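Local coordinates for Glyco_hydro_cc domain-containing protein (Blastomyces gilchristii, PDB 6UB0) that probably acts as a curdlan-specific exo-beta-1,3-glucanase of family GH128, binding laminaribiose in its active-site pocket, at residues 17-23 and 226-230. Residues are numbered along the deposited sequence; the frame is centred on the assembly and turned at random.
Sequences AFEGGPF and AYKTI
K228 lies stretched along the loop of residues 17-23, its methylenes passing over the backbone of F18 and G21 until the ammonium group reaches the carbonyl of A17. With CG anti to the backbone N (chi1 -169°) and an extended chain beyond it, the side chain carries NZ past F18 and G21 to A17 O. NZ donates to A17 O at 2.8 Å, tilted 28° from the carbonyl plane, while CE sits 3.4 Å from E19 O. Within the loop a type II beta turn runs from F18 to G21, closed by the bond from G21 N to F18 O; G21 lets the backbones come close, its CA 5.2 Å from K228 CA. P22, the centre of an inverse gamma turn, brings its CD to 3.1 Å from K228 O. In the TIM-barrel fold this loop links strands 5-8 and 23-27, and here it meets the final helix, 222-229. Deeper in, F23 and Y227 cross obliquely, planes at 50°, with F23 CE1 3.7 Å from Y227 CE2. F18 approaches the same tyrosine at its edge, CE1 lying 4.3 Å from Y227 CD2, and also packs against L7 and L214. The Y227 hydroxyl is hydrogen-bonded to G6 O and S208 N, tying the helix to two barrel strands, and R5 binds the carbonyl oxygen of Y227 through NH1 and the C-terminal carboxylate of I230 through NH2.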
loop_
_atom_site.group_PDB
_atom_site.type_symbol
_atom_site.label_atom_id
_atom_site.label_comp_id
_atom_site.label_asym_id
_atom_site.label_seq_id
_atom_site.Cartn_x
_atom_site.Cartn_y
_atom_site.Cartn_z
ATOM N N ALA A 17 -3.771 3.151 19.675
ATOM C CA ALA A 17 -3.374 4.569 19.813
ATOM C C ALA A 17 -4.107 5.415 18.770
ATOM O O ALA A 17 -4.229 6.604 18.990
ATOM C CB ALA A 17 -1.882 4.726 19.725
ATOM N N PHE A 18 -4.628 4.807 17.711
ATOM C CA PHE A 18 -5.294 5.502 16.579
ATOM C C PHE A 18 -6.816 5.340 16.652
ATOM O O PHE A 18 -7.482 5.843 15.735
ATOM C CB PHE A 18 -4.738 4.969 15.254
ATOM C CG PHE A 18 -3.308 5.381 15.057
ATOM C CD1 PHE A 18 -3.021 6.646 14.564
ATOM C CD2 PHE A 18 -2.253 4.537 15.394
ATOM C CE1 PHE A 18 -1.709 7.064 14.401
ATOM C CE2 PHE A 18 -0.938 4.961 15.245
ATOM C CZ PHE A 18 -0.665 6.226 14.749
ATOM N N GLU A 19 -7.346 4.722 17.710
ATOM C CA GLU A 19 -8.814 4.518 17.895
ATOM C C GLU A 19 -9.587 5.813 17.691
ATOM O O GLU A 19 -9.167 6.830 18.245
ATOM C CB GLU A 19 -9.160 4.054 19.301
ATOM C CG GLU A 19 -9.807 2.699 19.346
ATOM C CD GLU A 19 -10.141 2.316 20.776
ATOM O OE1 GLU A 19 -9.886 1.171 21.156
ATOM O OE2 GLU A 19 -10.596 3.211 21.519
ATOM N N GLY A 20 -10.689 5.738 16.928
ATOM C CA GLY A 20 -11.592 6.861 16.632
ATOM C C GLY A 20 -11.041 7.863 15.644
ATOM O O GLY A 20 -11.755 8.855 15.401
ATOM N N GLY A 21 -9.828 7.677 15.084
ATOM C CA GLY A 21 -9.347 8.469 13.939
ATOM C C GLY A 21 -10.072 8.056 12.648
ATOM O O GLY A 21 -10.847 7.108 12.654
ATOM N N PRO A 22 -9.861 8.740 11.503
ATOM C CA PRO A 22 -10.580 8.432 10.257
ATOM C C PRO A 22 -9.941 7.293 9.454
ATOM O O PRO A 22 -9.596 7.478 8.327
ATOM C CB PRO A 22 -10.480 9.721 9.446
ATOM C CG PRO A 22 -9.186 10.359 9.923
ATOM C CD PRO A 22 -8.994 9.928 11.358
ATOM N N PHE A 23 -9.873 6.129 10.074
ATOM C CA PHE A 23 -9.180 4.942 9.520
ATOM C C PHE A 23 -10.231 3.942 9.071
ATOM O O PHE A 23 -11.239 3.753 9.757
ATOM C CB PHE A 23 -8.179 4.398 10.545
ATOM C CG PHE A 23 -7.167 5.437 10.959
ATOM C CD1 PHE A 23 -6.165 5.860 10.103
ATOM C CD2 PHE A 23 -7.199 5.996 12.209
ATOM C CE1 PHE A 23 -5.238 6.819 10.492
ATOM C CE2 PHE A 23 -6.244 6.906 12.614
ATOM C CZ PHE A 23 -5.307 7.369 11.745
ATOM N N ALA A 226 -0.805 14.059 14.228
ATOM C CA ALA A 226 -1.075 14.724 12.937
ATOM C C ALA A 226 -1.776 13.739 11.988
ATOM O O ALA A 226 -2.742 14.131 11.275
ATOM C CB ALA A 226 0.213 15.218 12.337
ATOM N N TYR A 227 -1.240 12.520 11.878
ATOM C CA TYR A 227 -1.782 11.507 10.954
ATOM C C TYR A 227 -3.218 11.183 11.398
ATOM O O TYR A 227 -4.060 10.985 10.532
ATOM C CB TYR A 227 -0.903 10.260 10.923
ATOM C CG TYR A 227 -1.320 9.236 9.898
ATOM C CD1 TYR A 227 -1.430 9.580 8.568
ATOM C CD2 TYR A 227 -1.427 7.901 10.226
ATOM C CE1 TYR A 227 -1.789 8.658 7.602
ATOM C CE2 TYR A 227 -1.755 6.953 9.267
ATOM C CZ TYR A 227 -1.892 7.319 7.937
ATOM O OH TYR A 227 -2.258 6.422 6.964
ATOM N N LYS A 228 -3.503 11.263 12.695
ATOM C CA LYS A 228 -4.823 10.897 13.307
ATOM C C LYS A 228 -5.891 11.975 13.103
ATOM O O LYS A 228 -7.077 11.584 13.126
ATOM C CB LYS A 228 -4.649 10.660 14.809
ATOM C CG LYS A 228 -5.842 10.036 15.519
ATOM C CD LYS A 228 -5.450 9.595 16.898
ATOM C CE LYS A 228 -6.473 8.730 17.584
ATOM N NZ LYS A 228 -6.124 8.628 19.018
ATOM N N THR A 229 -5.507 13.259 12.965
ATOM C CA THR A 229 -6.404 14.437 13.110
ATOM C C THR A 229 -6.508 15.250 11.818
ATOM O O THR A 229 -7.460 15.980 11.710
ATOM C CB THR A 229 -5.921 15.410 14.195
ATOM O OG1 THR A 229 -4.692 15.955 13.733
ATOM C CG2 THR A 229 -5.713 14.794 15.559
ATOM N N ILE A 230 -5.555 15.168 10.886
ATOM C CA ILE A 230 -5.512 16.153 9.780
ATOM C C ILE A 230 -6.639 15.809 8.804
ATOM O O ILE A 230 -7.060 14.653 8.575
ATOM C CB ILE A 230 -4.125 16.204 9.136
ATOM C CG1 ILE A 230 -3.137 16.906 10.067
ATOM C CG2 ILE A 230 -4.216 16.846 7.771
ATOM C CD1 ILE A 230 -1.710 16.807 9.642
ATOM O OXT ILE A 230 -7.164 16.753 8.218
#